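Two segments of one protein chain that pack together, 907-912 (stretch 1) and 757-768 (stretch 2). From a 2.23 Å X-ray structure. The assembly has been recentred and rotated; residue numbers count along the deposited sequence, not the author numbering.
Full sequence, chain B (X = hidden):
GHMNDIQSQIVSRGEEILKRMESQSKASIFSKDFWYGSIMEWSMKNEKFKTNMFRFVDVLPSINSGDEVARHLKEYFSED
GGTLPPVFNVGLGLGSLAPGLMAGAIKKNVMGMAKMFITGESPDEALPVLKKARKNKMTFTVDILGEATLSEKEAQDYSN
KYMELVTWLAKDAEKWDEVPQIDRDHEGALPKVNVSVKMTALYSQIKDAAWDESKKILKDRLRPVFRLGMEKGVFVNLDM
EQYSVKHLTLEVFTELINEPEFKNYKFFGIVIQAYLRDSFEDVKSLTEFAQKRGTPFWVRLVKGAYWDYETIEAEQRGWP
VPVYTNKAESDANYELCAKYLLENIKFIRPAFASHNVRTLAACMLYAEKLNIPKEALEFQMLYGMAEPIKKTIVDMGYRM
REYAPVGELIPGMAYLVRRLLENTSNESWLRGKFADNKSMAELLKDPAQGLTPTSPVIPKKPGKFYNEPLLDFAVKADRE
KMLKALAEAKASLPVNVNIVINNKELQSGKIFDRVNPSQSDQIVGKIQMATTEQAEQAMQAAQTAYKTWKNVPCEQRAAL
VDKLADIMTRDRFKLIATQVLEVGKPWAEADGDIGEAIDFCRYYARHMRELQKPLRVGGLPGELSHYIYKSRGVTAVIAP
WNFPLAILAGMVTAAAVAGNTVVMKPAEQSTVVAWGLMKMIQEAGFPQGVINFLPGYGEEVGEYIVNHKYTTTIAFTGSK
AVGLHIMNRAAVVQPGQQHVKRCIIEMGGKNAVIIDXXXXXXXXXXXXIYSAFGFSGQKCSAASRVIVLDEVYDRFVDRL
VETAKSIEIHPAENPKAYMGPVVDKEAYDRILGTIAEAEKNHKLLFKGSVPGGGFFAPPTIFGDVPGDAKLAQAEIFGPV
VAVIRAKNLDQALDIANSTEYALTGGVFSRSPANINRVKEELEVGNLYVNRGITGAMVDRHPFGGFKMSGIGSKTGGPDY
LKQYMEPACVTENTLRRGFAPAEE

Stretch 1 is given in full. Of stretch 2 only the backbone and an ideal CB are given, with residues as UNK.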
# COMPACT_ATOMS: atom_id res chain seq x y z
N VAL B 907 23.59 -15.75 5.65
CA VAL B 907 24.40 -16.26 6.75
C VAL B 907 23.85 -17.61 7.20
O VAL B 907 22.63 -17.80 7.30
CB VAL B 907 24.45 -15.27 7.93
CG1 VAL B 907 23.04 -14.99 8.46
CG2 VAL B 907 25.37 -15.78 9.01
N PHE B 908 24.76 -18.52 7.51
CA PHE B 908 24.43 -19.74 8.24
C PHE B 908 24.99 -19.57 9.65
O PHE B 908 26.20 -19.43 9.83
CB PHE B 908 25.00 -20.98 7.57
CG PHE B 908 24.23 -21.39 6.34
CD1 PHE B 908 24.53 -20.83 5.11
CD2 PHE B 908 23.20 -22.31 6.42
CE1 PHE B 908 23.80 -21.19 3.96
CE2 PHE B 908 22.47 -22.67 5.29
CZ PHE B 908 22.77 -22.11 4.05
N SER B 909 24.10 -19.56 10.63
CA SER B 909 24.52 -19.32 12.00
C SER B 909 23.46 -19.85 12.93
O SER B 909 22.27 -19.88 12.59
CB SER B 909 24.76 -17.83 12.26
OG SER B 909 25.10 -17.62 13.63
N ARG B 910 23.88 -20.26 14.11
CA ARG B 910 22.95 -20.66 15.14
C ARG B 910 23.15 -19.84 16.40
O ARG B 910 22.89 -20.29 17.51
CB ARG B 910 23.05 -22.17 15.39
CG ARG B 910 22.48 -22.92 14.19
CD ARG B 910 22.55 -24.41 14.33
NE ARG B 910 23.91 -24.91 14.25
CZ ARG B 910 24.24 -26.18 14.42
NH1 ARG B 910 23.29 -27.08 14.66
NH2 ARG B 910 25.52 -26.56 14.35
N SER B 911 23.60 -18.60 16.20
CA SER B 911 23.69 -17.59 17.23
C SER B 911 22.62 -16.54 17.00
O SER B 911 22.66 -15.83 15.98
CB SER B 911 25.07 -16.93 17.23
OG SER B 911 25.02 -15.68 17.90
N PRO B 912 21.66 -16.40 17.91
CA PRO B 912 20.65 -15.34 17.75
C PRO B 912 21.25 -13.94 17.61
O PRO B 912 20.77 -13.15 16.79
CB PRO B 912 19.80 -15.48 19.02
CG PRO B 912 19.92 -16.96 19.37
CD PRO B 912 21.35 -17.32 19.02
N UNK B 757 30.92 -19.75 12.89
CA UNK B 757 31.66 -20.88 13.46
C UNK B 757 30.73 -22.01 13.91
O UNK B 757 31.15 -23.17 13.93
CB UNK B 757 32.51 -20.41 14.64
N UNK B 758 29.50 -21.69 14.31
CA UNK B 758 28.56 -22.69 14.80
C UNK B 758 27.57 -23.15 13.73
O UNK B 758 26.54 -23.75 14.06
CB UNK B 758 27.79 -22.13 16.00
N UNK B 759 27.86 -22.89 12.45
CA UNK B 759 26.89 -23.20 11.41
C UNK B 759 26.61 -24.69 11.35
O UNK B 759 27.49 -25.53 11.57
CB UNK B 759 27.39 -22.70 10.05
N UNK B 760 25.36 -25.03 11.04
CA UNK B 760 25.01 -26.41 10.72
C UNK B 760 25.61 -26.73 9.36
O UNK B 760 25.12 -26.25 8.33
CB UNK B 760 23.50 -26.63 10.73
N UNK B 761 26.68 -27.54 9.34
CA UNK B 761 27.44 -27.71 8.10
C UNK B 761 26.67 -28.51 7.05
O UNK B 761 26.93 -28.33 5.85
CB UNK B 761 28.77 -28.40 8.40
N UNK B 762 25.73 -29.37 7.45
CA UNK B 762 24.86 -30.02 6.47
C UNK B 762 24.08 -28.98 5.67
O UNK B 762 24.08 -29.00 4.43
CB UNK B 762 23.90 -30.99 7.16
N UNK B 763 23.41 -28.05 6.36
CA UNK B 763 22.64 -27.03 5.67
C UNK B 763 23.56 -26.09 4.90
O UNK B 763 23.28 -25.74 3.74
CB UNK B 763 21.78 -26.24 6.66
N UNK B 764 24.68 -25.70 5.52
CA UNK B 764 25.54 -24.68 4.92
C UNK B 764 26.13 -25.16 3.60
O UNK B 764 26.08 -24.45 2.59
CB UNK B 764 26.66 -24.30 5.89
N UNK B 765 26.68 -26.38 3.58
CA UNK B 765 27.31 -26.89 2.36
C UNK B 765 26.28 -27.05 1.26
O UNK B 765 26.48 -26.63 0.11
CB UNK B 765 28.01 -28.22 2.63
N UNK B 766 25.15 -27.69 1.58
CA UNK B 766 24.11 -27.84 0.58
C UNK B 766 23.65 -26.49 0.04
O UNK B 766 23.56 -26.29 -1.17
CB UNK B 766 22.92 -28.60 1.17
N UNK B 767 23.38 -25.53 0.93
CA UNK B 767 22.92 -24.23 0.47
C UNK B 767 23.94 -23.50 -0.40
O UNK B 767 23.59 -22.92 -1.43
CB UNK B 767 22.56 -23.36 1.68
N UNK B 768 25.22 -23.56 -0.02
CA UNK B 768 26.24 -22.85 -0.80
C UNK B 768 26.46 -23.52 -2.16
O UNK B 768 26.59 -22.84 -3.19
CB UNK B 768 27.56 -22.79 -0.02

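Position 757 lies before the helix, and its CA-to-CB bond points away from stretch 1. No atom of stretch 1 comes within 5.5 Å of the ideal CB, so this contact hardly restricts the choice. The residue is Asn 757, whose side chain does not reach stretch 1.

At position 758 the bond points sideways. The ideal CB is 4.7 Å from Arg 910 N and 5.5 Å from Ser 911 N. Stretch 1 therefore offers backbone N-H groups, and a short acceptor such as Asp or Asn would suit; Ser or Thr could also be considered. The residue is Asp 758. With chi1 at 65° (p), its carboxylate reaches the turn, and Arg 910 N donates to Asp 758 OD1 at 3.0 Å, almost straight. Asp 758 OD2 is 3.2 Å from Ser 911 N, but the angle is too poor for a hydrogen bond. The backbone serves too: Arg 910 NE and Arg 910 NH2 both donate to Asp 758 O, at 2.9 and 3.0 Å.

At position 759 the ideal CB is 3.5 Å from Phe 908 O, beside the strand. Space in that direction is short, so a small residue fits well: Ala, perhaps Ser. The residue is Ala 759, and its CB packs on Phe 908 CB at 3.8 Å.

Position 760 immediately precedes the helix, and its ideal CB is 3.8 Å from Arg 910 CZ. A helix start favours Asp, Asn, Ser or Thr, and the nearby positive charge tips the balance toward Asp. The residue is Asp 760, the N-cap. Asp 760 OD1 accepts weak bonds from the backbone N of 762 at 3.1 Å and of 763 at 3.4 Å. Asp 760 OD2 lies 4.0 Å from Arg 910 NH1, a long salt bridge with the oxygen well out of the guanidinium plane, so charge alone links them.

Positions 761 and 762 do not meet stretch 1 and accept many helix residues. They are Leu 761 and Asp 762.

Position 763 points toward Phe 908, with the ideal CB 3.9 Å from Phe 908 CE2. Ala or a longer chain that can turn aside would suit. The residue is Glu 763: its CB touches the ring while its end leads away.

At position 764 the ideal CB is 3.8 Å from Phe 908 CG. A small apolar residue suits this close approach. Ala 764 fills it, and its CA sits over the ring face, 3.6 Å from the centroid of the Phe 908 ring, a CH-pi contact.

Positions 765 and 766 leave stretch 1 free. Most helix residues, polar or apolar, would do; they are Val 765 and Asp 766.

At position 767 an ideal CB would lie 2.7 Å from Phe 908 CZ, a clash. Glycine is strongly indicated, and Gly 767 brings its CA to 4.2 Å from Phe 908 CZ.

Position 768 points sideways, beyond close contact, and is equally permissive. The residue is Val 768.

Stretch 2, residues 757-768: NDADLDEAVDGV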
# COMPACT_ATOMS: atom_id res chain seq x y z
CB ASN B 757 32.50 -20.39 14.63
CG ASN B 757 33.72 -19.64 14.17
OD1 ASN B 757 34.35 -20.01 13.18
ND2 ASN B 757 34.04 -18.56 14.87
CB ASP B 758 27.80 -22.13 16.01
CG ASP B 758 26.89 -20.93 15.65
OD1 ASP B 758 26.80 -20.53 14.45
OD2 ASP B 758 26.29 -20.36 16.58
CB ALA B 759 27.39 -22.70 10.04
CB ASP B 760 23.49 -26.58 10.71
CG ASP B 760 23.04 -28.03 10.50
OD1 ASP B 760 23.64 -28.77 9.69
OD2 ASP B 760 22.04 -28.44 11.16
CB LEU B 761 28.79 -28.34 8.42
CG LEU B 761 29.63 -27.41 9.30
CD1 LEU B 761 31.01 -27.95 9.63
CD2 LEU B 761 29.78 -26.08 8.59
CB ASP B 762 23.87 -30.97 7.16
CG ASP B 762 24.50 -32.28 7.61
OD1 ASP B 762 25.54 -32.69 7.05
OD2 ASP B 762 23.94 -32.91 8.53
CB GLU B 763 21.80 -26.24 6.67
CG GLU B 763 20.98 -27.05 7.64
CD GLU B 763 19.58 -27.32 7.15
OE1 GLU B 763 19.07 -26.53 6.33
OE2 GLU B 763 18.99 -28.32 7.60
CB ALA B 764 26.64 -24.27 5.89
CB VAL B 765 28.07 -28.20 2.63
CG1 VAL B 765 28.49 -28.84 1.30
CG2 VAL B 765 29.29 -27.94 3.47
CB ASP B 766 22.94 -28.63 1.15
CG ASP B 766 21.98 -29.08 0.07
OD1 ASP B 766 22.36 -29.95 -0.74
OD2 ASP B 766 20.85 -28.55 0.03
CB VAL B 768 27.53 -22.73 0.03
CG1 VAL B 768 28.68 -22.33 -0.85
CG2 VAL B 768 27.34 -21.72 1.14
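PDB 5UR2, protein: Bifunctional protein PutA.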